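Long-range contacts in methanogen homoaconitase large subunit (Methanocaldococcus jannaschii, PDB 4KP2), which forms, with its small subunit, a [4Fe-4S] hydro-lyase that interconverts homocitrate, cis-homoaconitate and homoisocitrate in 2-oxosuberate biosynthesis: residues 307-318 with 430-439; 348-359 with 371-382. All blocks are in the same frame, centred on the assembly; numbering follows the deposited sequence.

Contact 1. Residues 307-318 with 430-439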
# COMPACT_ATOMS: atom_id res chain seq x y z
N ILE A 307 0.20 3.58 31.17
CA ILE A 307 0.60 4.65 30.26
C ILE A 307 1.51 5.70 30.92
O ILE A 307 2.33 6.33 30.25
CB ILE A 307 -0.64 5.34 29.62
CG1 ILE A 307 -0.22 6.35 28.54
CG2 ILE A 307 -1.49 6.01 30.69
CD1 ILE A 307 0.57 5.73 27.42
N SER A 308 1.38 5.84 32.23
CA SER A 308 2.18 6.80 32.98
C SER A 308 3.64 6.35 33.12
O SER A 308 4.51 7.16 33.42
CB SER A 308 1.57 7.03 34.36
OG SER A 308 1.50 5.82 35.10
N ASP A 309 3.89 5.06 32.91
CA ASP A 309 5.22 4.51 33.10
C ASP A 309 6.06 4.46 31.82
O ASP A 309 7.26 4.20 31.87
CB ASP A 309 5.15 3.12 33.72
CG ASP A 309 4.84 3.16 35.21
OD1 ASP A 309 4.39 4.22 35.69
OD2 ASP A 309 5.04 2.14 35.89
N VAL A 310 5.42 4.71 30.68
CA VAL A 310 6.13 4.69 29.40
C VAL A 310 5.92 5.98 28.61
O VAL A 310 6.32 6.08 27.46
CB VAL A 310 5.71 3.49 28.53
CG1 VAL A 310 6.09 2.18 29.21
CG2 VAL A 310 4.22 3.54 28.24
N GLU A 311 5.28 6.96 29.24
CA GLU A 311 5.02 8.23 28.59
C GLU A 311 6.30 9.03 28.38
O GLU A 311 7.00 9.37 29.34
CB GLU A 311 4.00 9.05 29.38
CG GLU A 311 3.60 10.34 28.70
CD GLU A 311 2.45 11.03 29.39
OE1 GLU A 311 1.98 10.51 30.42
OE2 GLU A 311 2.01 12.10 28.91
N GLY A 312 6.61 9.32 27.12
CA GLY A 312 7.81 10.06 26.77
C GLY A 312 8.72 9.25 25.88
O GLY A 312 9.74 9.75 25.39
N THR A 313 8.36 7.99 25.66
CA THR A 313 9.15 7.09 24.83
C THR A 313 9.11 7.51 23.37
O THR A 313 8.04 7.61 22.77
CB THR A 313 8.65 5.63 24.95
OG1 THR A 313 8.66 5.23 26.32
CG2 THR A 313 9.54 4.70 24.14
N GLU A 314 10.29 7.77 22.81
CA GLU A 314 10.39 8.20 21.42
C GLU A 314 10.02 7.08 20.45
O GLU A 314 10.57 5.97 20.53
CB GLU A 314 11.81 8.69 21.12
CG GLU A 314 12.04 9.03 19.65
CD GLU A 314 13.50 9.30 19.34
OE1 GLU A 314 14.31 9.34 20.29
OE2 GLU A 314 13.83 9.47 18.15
N ILE A 315 9.09 7.36 19.55
CA ILE A 315 8.71 6.41 18.51
C ILE A 315 9.07 6.94 17.13
O ILE A 315 9.06 8.15 16.89
CB ILE A 315 7.21 6.06 18.58
CG1 ILE A 315 6.36 7.32 18.79
CG2 ILE A 315 6.95 5.07 19.70
CD1 ILE A 315 5.87 7.95 17.51
N ASN A 316 9.38 6.03 16.21
CA ASN A 316 9.78 6.40 14.86
C ASN A 316 8.76 5.99 13.82
O ASN A 316 8.80 6.45 12.68
CB ASN A 316 11.15 5.80 14.53
CG ASN A 316 12.18 6.07 15.60
OD1 ASN A 316 12.74 5.14 16.19
ND2 ASN A 316 12.44 7.34 15.87
N GLN A 317 7.84 5.11 14.20
CA GLN A 317 6.80 4.64 13.29
C GLN A 317 5.56 4.22 14.07
O GLN A 317 5.65 3.73 15.20
CB GLN A 317 7.32 3.47 12.45
CG GLN A 317 6.36 2.99 11.37
CD GLN A 317 6.92 1.84 10.56
OE1 GLN A 317 7.51 2.05 9.50
NE2 GLN A 317 6.73 0.62 11.05
N VAL A 318 4.39 4.42 13.48
CA VAL A 318 3.13 4.01 14.10
C VAL A 318 2.26 3.28 13.09
O VAL A 318 1.96 3.80 12.02
CB VAL A 318 2.35 5.22 14.66
CG1 VAL A 318 1.00 4.77 15.18
CG2 VAL A 318 3.14 5.91 15.76
N SER A 430 0.11 9.36 19.76
CA SER A 430 1.56 9.25 19.78
C SER A 430 2.17 9.57 18.42
O SER A 430 3.32 10.01 18.33
CB SER A 430 1.99 7.85 20.23
OG SER A 430 1.46 7.54 21.51
N ALA A 431 1.40 9.35 17.36
CA ALA A 431 1.84 9.68 16.01
C ALA A 431 1.83 11.19 15.81
O ALA A 431 2.60 11.73 15.01
CB ALA A 431 0.95 9.00 14.98
N VAL A 432 0.95 11.87 16.53
CA VAL A 432 0.84 13.32 16.46
C VAL A 432 1.98 14.00 17.19
O VAL A 432 2.62 14.91 16.65
CB VAL A 432 -0.50 13.81 17.05
CG1 VAL A 432 -0.52 15.33 17.14
CG2 VAL A 432 -1.67 13.31 16.21
N LYS A 433 2.25 13.55 18.41
CA LYS A 433 3.25 14.20 19.26
C LYS A 433 4.65 13.61 19.10
O LYS A 433 5.62 14.16 19.60
CB LYS A 433 2.81 14.15 20.72
CG LYS A 433 1.43 14.74 20.96
CD LYS A 433 1.15 14.92 22.44
CE LYS A 433 2.08 15.95 23.05
NZ LYS A 433 1.83 16.11 24.51
N GLY A 434 4.74 12.48 18.41
CA GLY A 434 6.03 11.87 18.12
C GLY A 434 6.57 10.99 19.22
O GLY A 434 7.68 10.45 19.12
N TYR A 435 5.80 10.83 20.29
CA TYR A 435 6.21 9.97 21.40
C TYR A 435 4.99 9.34 22.07
O TYR A 435 3.88 9.87 21.99
CB TYR A 435 7.05 10.74 22.42
CG TYR A 435 6.31 11.84 23.14
CD1 TYR A 435 6.19 13.12 22.59
CD2 TYR A 435 5.73 11.62 24.38
CE1 TYR A 435 5.52 14.13 23.25
CE2 TYR A 435 5.05 12.62 25.05
CZ TYR A 435 4.95 13.87 24.48
OH TYR A 435 4.28 14.87 25.14
N ILE A 436 5.21 8.21 22.73
CA ILE A 436 4.13 7.50 23.42
C ILE A 436 3.53 8.37 24.52
O ILE A 436 4.16 8.64 25.53
CB ILE A 436 4.62 6.18 24.04
CG1 ILE A 436 5.19 5.27 22.95
CG2 ILE A 436 3.49 5.49 24.78
CD1 ILE A 436 5.67 3.92 23.47
N THR A 437 2.29 8.80 24.30
CA THR A 437 1.61 9.66 25.26
C THR A 437 0.12 9.37 25.29
O THR A 437 -0.38 8.51 24.56
CB THR A 437 1.83 11.14 24.95
OG1 THR A 437 1.07 11.95 25.86
CG2 THR A 437 1.39 11.45 23.53
N ASN A 438 -0.60 10.10 26.14
CA ASN A 438 -2.03 9.88 26.30
C ASN A 438 -2.83 11.16 26.10
O ASN A 438 -4.05 11.12 25.92
CB ASN A 438 -2.32 9.29 27.68
CG ASN A 438 -3.66 8.61 27.75
OD1 ASN A 438 -4.22 8.19 26.73
ND2 ASN A 438 -4.20 8.49 28.96
N LYS A 439 -2.14 12.30 26.14
CA LYS A 439 -2.79 13.60 26.00
C LYS A 439 -2.38 14.28 24.69
O LYS A 439 -3.19 14.96 24.07
CB LYS A 439 -2.44 14.49 27.19
CG LYS A 439 -2.86 13.92 28.53
CD LYS A 439 -2.35 14.77 29.69
CE LYS A 439 -0.83 14.78 29.74
NZ LYS A 439 -0.32 15.56 30.90
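Ile436 is the apolar hub where the C-terminal tail, after helix 424-433, crosses the loop that leads into strand 317-320 of the parallel sheet in this aconitase-family fold. Its two branches divide the neighbours: CG2 faces Ile307 CD1 and Val310 CG2, while the CG1 branch meets Ile315 CG2 at 3.7 Å and ends with CD1 alongside Thr313, 3.7 Å from Thr313 CB. The CG1 branch of Ile315, set between its own backbone N and carbonyl carbon (chi1 44°), comes up against Gly434 O, while its CD1 comes to 3.4 Å from Ser430 O. Farther along, Val318 CG2 rests on Ala431 CB. A single bridge pairs Glu314 with Tyr435, flanked by Ile436 N to Thr313 O (2.9 Å) and a weak bond from Ile315 N to Gly434 O; Gly312 N, in the type II turn from Val310 to Thr313, adds a bond to Ile436 O (3.0 Å). Gly312 CA also sits 3.5 Å from Tyr435 CD2. At the outer edge the hydroxyl of Thr437 closes an ST turn, accepting from Lys439 N. The extended Glu311 chain brings its carboxylate there, and Thr437 OG1 donates to Glu311 OE2 at 3.2 Å, meeting it 48° out of the carboxylate plane.

Contact 2. Residues 348-359 with 371-382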
# COMPACT_ATOMS: atom_id res chain seq x y z
N LYS A 348 6.68 8.11 10.84
CA LYS A 348 5.84 7.78 9.69
C LYS A 348 4.64 6.95 10.12
O LYS A 348 4.78 5.92 10.78
CB LYS A 348 6.67 7.04 8.64
CG LYS A 348 7.58 5.97 9.21
CD LYS A 348 8.63 5.54 8.20
CE LYS A 348 9.62 4.58 8.83
NZ LYS A 348 10.74 4.26 7.90
N LEU A 349 3.45 7.41 9.75
CA LEU A 349 2.21 6.73 10.13
C LEU A 349 1.69 5.83 9.02
O LEU A 349 1.57 6.26 7.87
CB LEU A 349 1.15 7.75 10.53
CG LEU A 349 -0.24 7.20 10.85
CD1 LEU A 349 -0.18 6.22 12.00
CD2 LEU A 349 -1.20 8.34 11.17
N ILE A 350 1.38 4.59 9.36
CA ILE A 350 0.85 3.63 8.40
C ILE A 350 -0.54 3.17 8.82
O ILE A 350 -0.73 2.66 9.93
CB ILE A 350 1.77 2.40 8.27
CG1 ILE A 350 3.18 2.83 7.87
CG2 ILE A 350 1.20 1.41 7.27
CD1 ILE A 350 4.16 1.68 7.78
N VAL A 351 -1.51 3.35 7.93
CA VAL A 351 -2.89 2.97 8.22
C VAL A 351 -3.42 1.96 7.21
O VAL A 351 -3.42 2.22 6.01
CB VAL A 351 -3.82 4.19 8.24
CG1 VAL A 351 -5.25 3.77 8.53
CG2 VAL A 351 -3.34 5.21 9.26
N ILE A 352 -3.86 0.81 7.71
CA ILE A 352 -4.40 -0.24 6.85
C ILE A 352 -5.71 -0.78 7.40
O ILE A 352 -5.73 -1.42 8.45
CB ILE A 352 -3.42 -1.43 6.72
CG1 ILE A 352 -2.08 -0.96 6.15
CG2 ILE A 352 -4.02 -2.52 5.84
CD1 ILE A 352 -1.08 -2.08 5.97
N PRO A 353 -6.82 -0.51 6.70
CA PRO A 353 -8.13 -1.02 7.11
C PRO A 353 -8.16 -2.55 7.08
O PRO A 353 -7.52 -3.15 6.21
CB PRO A 353 -9.09 -0.44 6.07
CG PRO A 353 -8.23 -0.14 4.88
CD PRO A 353 -6.91 0.27 5.45
N ALA A 354 -8.88 -3.16 8.01
CA ALA A 354 -8.89 -4.61 8.14
C ALA A 354 -9.64 -5.31 7.00
O ALA A 354 -9.44 -6.50 6.77
CB ALA A 354 -9.47 -5.02 9.48
N SER A 355 -10.49 -4.57 6.30
CA SER A 355 -11.31 -5.17 5.25
C SER A 355 -11.61 -4.22 4.10
O SER A 355 -11.28 -3.03 4.16
CB SER A 355 -12.62 -5.71 5.83
OG SER A 355 -13.45 -6.23 4.81
N LYS A 356 -12.23 -4.75 3.06
CA LYS A 356 -12.67 -3.96 1.92
C LYS A 356 -13.94 -3.20 2.28
O LYS A 356 -14.11 -2.03 1.93
CB LYS A 356 -12.93 -4.87 0.72
CG LYS A 356 -13.62 -4.19 -0.45
CD LYS A 356 -13.92 -5.18 -1.56
CE LYS A 356 -14.78 -4.56 -2.65
NZ LYS A 356 -15.08 -5.53 -3.73
N LYS A 357 -14.84 -3.88 2.99
CA LYS A 357 -16.08 -3.28 3.44
C LYS A 357 -15.79 -2.15 4.42
O LYS A 357 -16.39 -1.07 4.34
CB LYS A 357 -16.98 -4.32 4.10
CG LYS A 357 -18.30 -3.78 4.59
CD LYS A 357 -19.11 -4.85 5.30
CE LYS A 357 -19.45 -6.00 4.37
NZ LYS A 357 -20.22 -7.06 5.06
N VAL A 358 -14.87 -2.40 5.35
CA VAL A 358 -14.45 -1.40 6.32
C VAL A 358 -13.83 -0.19 5.62
O VAL A 358 -14.08 0.95 5.99
CB VAL A 358 -13.45 -1.98 7.33
CG1 VAL A 358 -12.93 -0.90 8.27
CG2 VAL A 358 -14.09 -3.11 8.12
N PHE A 359 -13.03 -0.47 4.59
CA PHE A 359 -12.40 0.57 3.79
C PHE A 359 -13.45 1.48 3.18
O PHE A 359 -13.38 2.71 3.30
CB PHE A 359 -11.56 -0.07 2.68
CG PHE A 359 -10.54 0.84 2.07
CD1 PHE A 359 -10.41 2.16 2.48
CD2 PHE A 359 -9.69 0.38 1.07
CE1 PHE A 359 -9.47 3.00 1.91
CE2 PHE A 359 -8.75 1.22 0.50
CZ PHE A 359 -8.64 2.52 0.92
N PHE A 371 -6.78 10.78 7.49
CA PHE A 371 -5.50 10.08 7.57
C PHE A 371 -4.50 10.63 6.57
O PHE A 371 -3.37 10.94 6.91
CB PHE A 371 -5.70 8.58 7.33
CG PHE A 371 -6.41 7.88 8.45
CD1 PHE A 371 -6.18 8.23 9.77
CD2 PHE A 371 -7.32 6.86 8.19
CE1 PHE A 371 -6.83 7.59 10.81
CE2 PHE A 371 -7.97 6.21 9.22
CZ PHE A 371 -7.73 6.57 10.53
N VAL A 372 -4.94 10.76 5.32
CA VAL A 372 -4.08 11.24 4.24
C VAL A 372 -3.67 12.70 4.46
O VAL A 372 -2.53 13.08 4.21
CB VAL A 372 -4.75 11.09 2.86
CG1 VAL A 372 -3.78 11.49 1.76
CG2 VAL A 372 -5.22 9.66 2.66
N LYS A 373 -4.62 13.51 4.94
CA LYS A 373 -4.33 14.91 5.26
C LYS A 373 -3.26 15.00 6.34
O LYS A 373 -2.38 15.85 6.28
CB LYS A 373 -5.60 15.63 5.72
CG LYS A 373 -6.58 15.95 4.61
CD LYS A 373 -7.90 16.44 5.19
CE LYS A 373 -8.95 16.63 4.10
NZ LYS A 373 -8.55 17.69 3.13
N ALA A 374 -3.35 14.12 7.32
CA ALA A 374 -2.38 14.08 8.41
C ALA A 374 -1.03 13.59 7.92
O ALA A 374 0.00 13.87 8.53
CB ALA A 374 -2.89 13.21 9.55
N GLY A 375 -1.04 12.84 6.82
CA GLY A 375 0.19 12.37 6.21
C GLY A 375 0.44 10.89 6.42
O GLY A 375 1.58 10.43 6.37
N ALA A 376 -0.63 10.14 6.64
CA ALA A 376 -0.52 8.70 6.85
C ALA A 376 -0.29 7.98 5.52
O ALA A 376 -0.64 8.48 4.46
CB ALA A 376 -1.77 8.16 7.53
N MET A 377 0.31 6.79 5.60
CA MET A 377 0.53 5.97 4.42
C MET A 377 -0.51 4.86 4.32
O MET A 377 -0.40 3.83 4.99
CB MET A 377 1.94 5.39 4.41
CG MET A 377 3.02 6.38 4.00
SD MET A 377 4.66 5.64 3.89
CE MET A 377 5.00 5.31 5.62
N ILE A 378 -1.52 5.07 3.49
CA ILE A 378 -2.58 4.10 3.31
C ILE A 378 -2.12 2.94 2.43
O ILE A 378 -1.52 3.15 1.38
CB ILE A 378 -3.82 4.74 2.67
CG1 ILE A 378 -4.20 6.03 3.41
CG2 ILE A 378 -4.99 3.76 2.65
CD1 ILE A 378 -4.51 5.81 4.87
N CYS A 379 -2.40 1.72 2.87
CA CYS A 379 -2.01 0.54 2.11
C CYS A 379 -3.20 -0.40 1.89
O CYS A 379 -4.26 -0.22 2.47
CB CYS A 379 -0.87 -0.20 2.80
SG CYS A 379 0.66 0.75 2.92
N THR A 380 -2.99 -1.40 1.04
CA THR A 380 -4.01 -2.39 0.71
C THR A 380 -4.48 -3.13 1.96
O THR A 380 -3.66 -3.62 2.73
CB THR A 380 -3.49 -3.40 -0.32
OG1 THR A 380 -3.23 -2.73 -1.57
CG2 THR A 380 -4.48 -4.52 -0.55
N PRO A 381 -5.81 -3.21 2.15
CA PRO A 381 -6.45 -3.90 3.28
C PRO A 381 -5.89 -5.30 3.53
O PRO A 381 -6.27 -6.25 2.85
CB PRO A 381 -7.91 -3.98 2.86
CG PRO A 381 -8.11 -2.77 2.02
CD PRO A 381 -6.81 -2.55 1.29
N GLY A 382 -5.00 -5.41 4.51
CA GLY A 382 -4.41 -6.68 4.87
C GLY A 382 -3.73 -6.58 6.23
O GLY A 382 -4.19 -5.85 7.11
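Val351 sits at the tight centre where strand 348-351 pairs in parallel with edge strand 377-378, the two joined by a right-handed beta-alpha-beta crossover through helices 356-363 and 367-374. Met377 N bonds to Leu349 O at 2.6 Å, Val351 N to Met377 O at 3.2 Å, and Cys379 N more weakly to Val351 O. On the helix-covered face, Val351 splits its branches. CG1, anti to the backbone N (chi1 179°), makes a CH-pi contact over the Phe371 ring, 4.0 Å from its centroid, while CG2 meets Ala376 CB and CB touches Ile378 CD1. With an alanine at Val351, the Phe371 face is likely to lose its methyl partner and a gap to open beside Ala376. Leu331 of helix 328-338 also packs on Val351, and Leu338 on Leu349 and Phe371. Past the strands, Pro381 wedges in crosswise to Phe359, its CG 3.6 Å from Phe359 CD2, and Pro353 CG rests on one face of that ring.

The Ile350 and Met377 face has fewer contacts between the segments: Met377, bent at its last torsion (chi3 -69°), lays CE 3.8 Å from Ile350 CG1. There the second subunit approaches, its Gly114 packing on Met377; its Ile378 O accepts from Thr380 OG1. The loose side is at Lys348, extended and partly exposed, which leads away to a long, weak ion pair with Glu398. At the far end Ile352 CG2 lies 3.3 Å from Gly382 N, just before Cys383, a predicted cluster ligand. Carbon-to-carbon packing and three backbone bonds carry the contact, consistent with apolar packing rather than paired charges holding the segments together beside the predicted cluster cysteines.

Contacts 1 and 2 lie in the same aconitase-family region, their centres about 20 Å apart, and share one five-strand parallel sheet. Strand 317-320, entered from contact 1, is the central strand; strand 348-351 of contact 2 lies beside it, with 377-378 at the edge. The two contacts meet directly where Val318 O probably accepts from Ile350 N (2.8 Å) and Val318 N probably bonds to Lys348 O. Along the chain contact 2 is nested within the loop closed by contact 1, whose last segment follows strands 399-402 and 418-421 on the other side of the sheet. Contact 1 joins the C-terminal tail to the loop before the central strand, away from the annotated sites, whereas contact 2 leads toward the predicted cluster cysteines.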